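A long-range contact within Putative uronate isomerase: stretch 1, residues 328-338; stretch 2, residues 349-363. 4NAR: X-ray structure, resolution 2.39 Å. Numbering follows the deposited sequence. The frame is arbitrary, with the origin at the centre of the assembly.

Stretch 1, residues 328-338: GYHCKDYVKWY
Stretch 2 349-363: VAAHVINVRGAGTFD

Two pieces of one chain pack through a pair of aromatic anchors, Phe362 and Tyr329, with Val353 packed against Tyr329 and Ile354 against Val335 and His330. Together the stretches bury 841 Å². Stretch 1 runs extended through residues 329-331, then enters a helix at 332-338. Stretch 2 is helical over 349-357, turns at Gly358 and continues as a short strand, 360-362. The helices are nearly antiparallel, at 160°, with axes 9.7 Å apart; the strand passes 7.1 Å from the first helix at 41°. CA pairs set the register: Tyr329 with Val353 at 4.9 Å, His330 with Arg357 at 5.6 Å, Cys331 with Gly360 at 5.2 Å, and Asp333 with Phe362 at 5.7 Å.

Tyr329 (phi/psi -98/119; chi1 m, chi2 -92°) starts out sideways, but its long ring reaches the second helix. One face takes Val353 CG2, 3.9 Å from the ring centroid in a CH-pi contact, while Tyr329 CE1 lies 3.6 Å from Val356 CB. At the ring's edge, Tyr329 OH hydrogen-bonds His352 NE2 at 2.7 Å, so tyrosine offers a greasy face and a polar tip that is satisfied in a buried site. His352 uses chi1 t and chi2 74° to meet it.

Around Val335 (chi1 t) the helices touch through compact side chains. Val335 CG2 sits 3.6 Å from Ile354 CG1, and Val335 CG1 3.9 Å from Ala350 CB; Ile354 is m,t. The extended backbone contributes a CA-H...O contact, Ile354 CA to His330 O, at 3.5 Å.

Phe362 (phi/psi -128/113; chi1 t, chi2 61°) points toward the first helix and lies along its 333-337 surface. Tyr334 CA stands over its face, 4.0 Å from the centroid, and the Tyr334 ring (chi1 t) turns its edge to that face in an offset arrangement, centroids 5.4 Å apart and planes at 80°. Trp337 CB adds a contact to Phe362 CE2 at 3.8 Å.

Cys331 (chi1 p) is the N-cap: its SG accepts a weak bond from Tyr334 N at 3.7 Å and also packs 4.0 Å from Phe362 CB. Glycine fits opposite, since an ideal CB on Gly360 would fall 3.1 Å from Cys331 CB. Gly358 ends the second helix with phi/psi 85/-170, angles that would jam a CB against the preceding carbonyl. Two waters bridge the backbones at the new helix's start: water 1 accepts from Lys332 N (2.9 Å) and donates to Gly358 O (2.7 Å); water 2 links Asp333 N (2.8 Å) to Gly360 O (3.2 Å).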

# COMPACT_ATOMS: atom_id res chain seq x y z
N GLY A 328 15.25 15.02 -1.55
CA GLY A 328 14.18 15.93 -1.14
C GLY A 328 12.97 15.85 -2.07
O GLY A 328 12.95 15.08 -3.06
N TYR A 329 11.96 16.66 -1.78
CA TYR A 329 10.68 16.53 -2.47
C TYR A 329 10.52 17.51 -3.63
O TYR A 329 10.51 18.72 -3.44
CB TYR A 329 9.54 16.66 -1.47
CG TYR A 329 9.45 15.47 -0.52
CD1 TYR A 329 8.64 14.37 -0.82
CD2 TYR A 329 10.16 15.45 0.68
CE1 TYR A 329 8.55 13.28 0.04
CE2 TYR A 329 10.07 14.38 1.55
CZ TYR A 329 9.25 13.28 1.22
OH TYR A 329 9.15 12.19 2.07
N HIS A 330 10.36 16.96 -4.83
CA HIS A 330 10.36 17.75 -6.05
C HIS A 330 9.42 17.18 -7.10
O HIS A 330 8.93 16.05 -6.96
CB HIS A 330 11.77 17.77 -6.65
CG HIS A 330 12.82 18.33 -5.73
ND1 HIS A 330 13.17 19.66 -5.74
CD2 HIS A 330 13.59 17.73 -4.79
CE1 HIS A 330 14.13 19.86 -4.84
NE2 HIS A 330 14.39 18.71 -4.25
N CYS A 331 9.19 17.95 -8.17
CA CYS A 331 8.29 17.56 -9.25
C CYS A 331 8.98 16.54 -10.16
O CYS A 331 10.20 16.32 -10.06
CB CYS A 331 7.85 18.78 -10.07
SG CYS A 331 9.18 19.56 -11.08
N LYS A 332 8.19 15.94 -11.05
CA LYS A 332 8.66 14.86 -11.89
C LYS A 332 9.84 15.27 -12.77
O LYS A 332 10.80 14.50 -12.91
CB LYS A 332 7.54 14.31 -12.77
CG LYS A 332 7.82 12.91 -13.30
CD LYS A 332 7.10 12.66 -14.61
CE LYS A 332 5.62 12.90 -14.48
NZ LYS A 332 4.84 12.16 -15.52
N ASP A 333 9.77 16.46 -13.36
CA ASP A 333 10.82 16.89 -14.28
C ASP A 333 12.14 17.20 -13.58
O ASP A 333 13.21 16.97 -14.15
CB ASP A 333 10.35 18.06 -15.17
CG ASP A 333 9.43 17.60 -16.29
OD1 ASP A 333 9.37 16.38 -16.58
OD2 ASP A 333 8.77 18.48 -16.89
N TYR A 334 12.08 17.69 -12.35
CA TYR A 334 13.29 17.85 -11.56
C TYR A 334 13.92 16.49 -11.25
O TYR A 334 15.15 16.34 -11.29
CB TYR A 334 12.99 18.58 -10.25
CG TYR A 334 14.20 18.70 -9.35
CD1 TYR A 334 14.96 19.87 -9.32
CD2 TYR A 334 14.60 17.64 -8.54
CE1 TYR A 334 16.09 19.97 -8.50
CE2 TYR A 334 15.71 17.73 -7.72
CZ TYR A 334 16.45 18.90 -7.70
OH TYR A 334 17.55 18.98 -6.87
N VAL A 335 13.09 15.50 -10.94
CA VAL A 335 13.59 14.20 -10.50
C VAL A 335 14.23 13.41 -11.66
O VAL A 335 15.29 12.80 -11.50
CB VAL A 335 12.48 13.40 -9.77
CG1 VAL A 335 12.96 12.01 -9.35
CG2 VAL A 335 11.99 14.19 -8.56
N LYS A 336 13.59 13.46 -12.83
CA LYS A 336 14.16 12.87 -14.04
C LYS A 336 15.54 13.45 -14.32
O LYS A 336 16.45 12.73 -14.71
CB LYS A 336 13.25 13.11 -15.24
CG LYS A 336 12.09 12.15 -15.33
CD LYS A 336 10.94 12.80 -16.06
CE LYS A 336 10.15 11.80 -16.87
NZ LYS A 336 10.25 12.11 -18.33
N TRP A 337 15.66 14.76 -14.13
CA TRP A 337 16.93 15.44 -14.30
C TRP A 337 17.95 14.96 -13.26
O TRP A 337 19.13 14.72 -13.57
CB TRP A 337 16.74 16.95 -14.18
CG TRP A 337 18.03 17.71 -14.01
CD1 TRP A 337 18.87 18.12 -15.01
CD2 TRP A 337 18.62 18.14 -12.78
NE1 TRP A 337 19.95 18.78 -14.47
CE2 TRP A 337 19.83 18.81 -13.10
CE3 TRP A 337 18.26 18.04 -11.43
CZ2 TRP A 337 20.66 19.37 -12.13
CZ3 TRP A 337 19.09 18.59 -10.46
CH2 TRP A 337 20.28 19.25 -10.82
N TYR A 338 17.49 14.80 -12.03
CA TYR A 338 18.36 14.37 -10.94
C TYR A 338 18.89 12.95 -11.22
O TYR A 338 20.00 12.60 -10.84
CB TYR A 338 17.59 14.42 -9.62
CG TYR A 338 18.39 14.10 -8.39
CD1 TYR A 338 18.45 12.81 -7.88
CD2 TYR A 338 19.07 15.10 -7.69
CE1 TYR A 338 19.18 12.51 -6.73
CE2 TYR A 338 19.80 14.81 -6.54
CZ TYR A 338 19.85 13.51 -6.07
OH TYR A 338 20.57 13.20 -4.95
N VAL A 349 12.26 5.44 -3.91
CA VAL A 349 12.41 6.76 -3.31
C VAL A 349 12.12 7.90 -4.31
O VAL A 349 11.42 8.87 -3.99
CB VAL A 349 13.83 6.95 -2.73
CG1 VAL A 349 14.03 8.40 -2.24
CG2 VAL A 349 14.09 5.95 -1.61
N ALA A 350 12.67 7.77 -5.53
CA ALA A 350 12.43 8.78 -6.55
C ALA A 350 10.93 8.92 -6.82
O ALA A 350 10.39 10.04 -6.86
CB ALA A 350 13.18 8.43 -7.86
N ALA A 351 10.25 7.79 -6.99
CA ALA A 351 8.81 7.82 -7.25
C ALA A 351 8.05 8.43 -6.06
O ALA A 351 7.12 9.23 -6.24
CB ALA A 351 8.29 6.41 -7.60
N HIS A 352 8.45 8.05 -4.85
CA HIS A 352 7.79 8.51 -3.62
C HIS A 352 7.77 10.04 -3.52
O HIS A 352 6.72 10.66 -3.27
CB HIS A 352 8.53 7.95 -2.41
CG HIS A 352 8.29 8.72 -1.14
ND1 HIS A 352 7.10 8.66 -0.45
CD2 HIS A 352 9.10 9.55 -0.44
CE1 HIS A 352 7.19 9.43 0.64
NE2 HIS A 352 8.38 9.98 0.65
N VAL A 353 8.95 10.61 -3.70
CA VAL A 353 9.15 12.05 -3.65
C VAL A 353 8.24 12.82 -4.65
O VAL A 353 7.58 13.78 -4.29
CB VAL A 353 10.68 12.33 -3.82
CG1 VAL A 353 10.95 13.47 -4.77
CG2 VAL A 353 11.34 12.49 -2.45
N ILE A 354 8.19 12.37 -5.90
CA ILE A 354 7.28 12.97 -6.87
C ILE A 354 5.84 12.79 -6.43
O ILE A 354 5.03 13.73 -6.50
CB ILE A 354 7.43 12.31 -8.25
CG1 ILE A 354 8.87 12.42 -8.76
CG2 ILE A 354 6.43 12.92 -9.25
CD1 ILE A 354 9.18 11.55 -10.00
N ASN A 355 5.52 11.58 -5.99
CA ASN A 355 4.18 11.26 -5.51
C ASN A 355 3.69 12.24 -4.43
O ASN A 355 2.56 12.76 -4.50
CB ASN A 355 4.15 9.82 -5.01
CG ASN A 355 4.02 8.81 -6.15
OD1 ASN A 355 3.50 9.13 -7.23
ND2 ASN A 355 4.48 7.57 -5.91
N VAL A 356 4.54 12.48 -3.44
CA VAL A 356 4.21 13.43 -2.39
C VAL A 356 4.12 14.88 -2.90
O VAL A 356 3.12 15.58 -2.63
CB VAL A 356 5.21 13.38 -1.22
CG1 VAL A 356 4.92 14.51 -0.22
CG2 VAL A 356 5.18 12.01 -0.53
N ARG A 357 5.14 15.32 -3.65
CA ARG A 357 5.23 16.74 -4.01
C ARG A 357 4.14 17.19 -4.99
O ARG A 357 3.66 18.33 -4.92
CB ARG A 357 6.62 17.11 -4.55
CG ARG A 357 6.86 18.61 -4.54
CD ARG A 357 6.83 19.14 -3.09
NE ARG A 357 6.77 20.61 -2.98
CZ ARG A 357 5.66 21.34 -3.13
NH1 ARG A 357 4.49 20.76 -3.43
NH2 ARG A 357 5.71 22.67 -2.99
N GLY A 358 3.74 16.28 -5.88
CA GLY A 358 2.69 16.59 -6.84
C GLY A 358 3.19 17.29 -8.10
O GLY A 358 4.40 17.39 -8.35
N ALA A 359 2.24 17.77 -8.89
CA ALA A 359 2.52 18.44 -10.16
C ALA A 359 3.36 19.70 -9.95
O ALA A 359 3.24 20.38 -8.93
CB ALA A 359 1.22 18.79 -10.87
N GLY A 360 4.18 20.01 -10.95
CA GLY A 360 5.00 21.21 -10.93
C GLY A 360 5.76 21.35 -12.24
O GLY A 360 5.71 20.46 -13.09
N THR A 361 6.46 22.47 -12.40
CA THR A 361 7.29 22.69 -13.58
C THR A 361 8.75 22.84 -13.21
O THR A 361 9.10 23.34 -12.13
CB THR A 361 6.88 23.95 -14.37
OG1 THR A 361 6.67 25.03 -13.44
CG2 THR A 361 5.60 23.69 -15.18
N PHE A 362 9.61 22.41 -14.13
CA PHE A 362 11.04 22.53 -13.96
C PHE A 362 11.65 23.21 -15.18
O PHE A 362 11.63 22.65 -16.28
CB PHE A 362 11.64 21.15 -13.76
CG PHE A 362 13.13 21.16 -13.56
CD1 PHE A 362 13.70 21.83 -12.48
CD2 PHE A 362 13.97 20.47 -14.43
CE1 PHE A 362 15.07 21.82 -12.27
CE2 PHE A 362 15.35 20.47 -14.23
CZ PHE A 362 15.90 21.14 -13.15
N ASP A 363 12.16 24.43 -14.99
CA ASP A 363 12.94 25.11 -16.01
C ASP A 363 14.35 24.54 -16.00
O ASP A 363 15.10 24.75 -15.04
CB ASP A 363 12.99 26.61 -15.74
CG ASP A 363 13.49 27.42 -16.93
OD1 ASP A 363 14.41 26.95 -17.64
OD2 ASP A 363 12.94 28.52 -17.16
O HOH W 1 5.33 16.46 -10.68
O HOH W 2 7.44 17.89 -13.69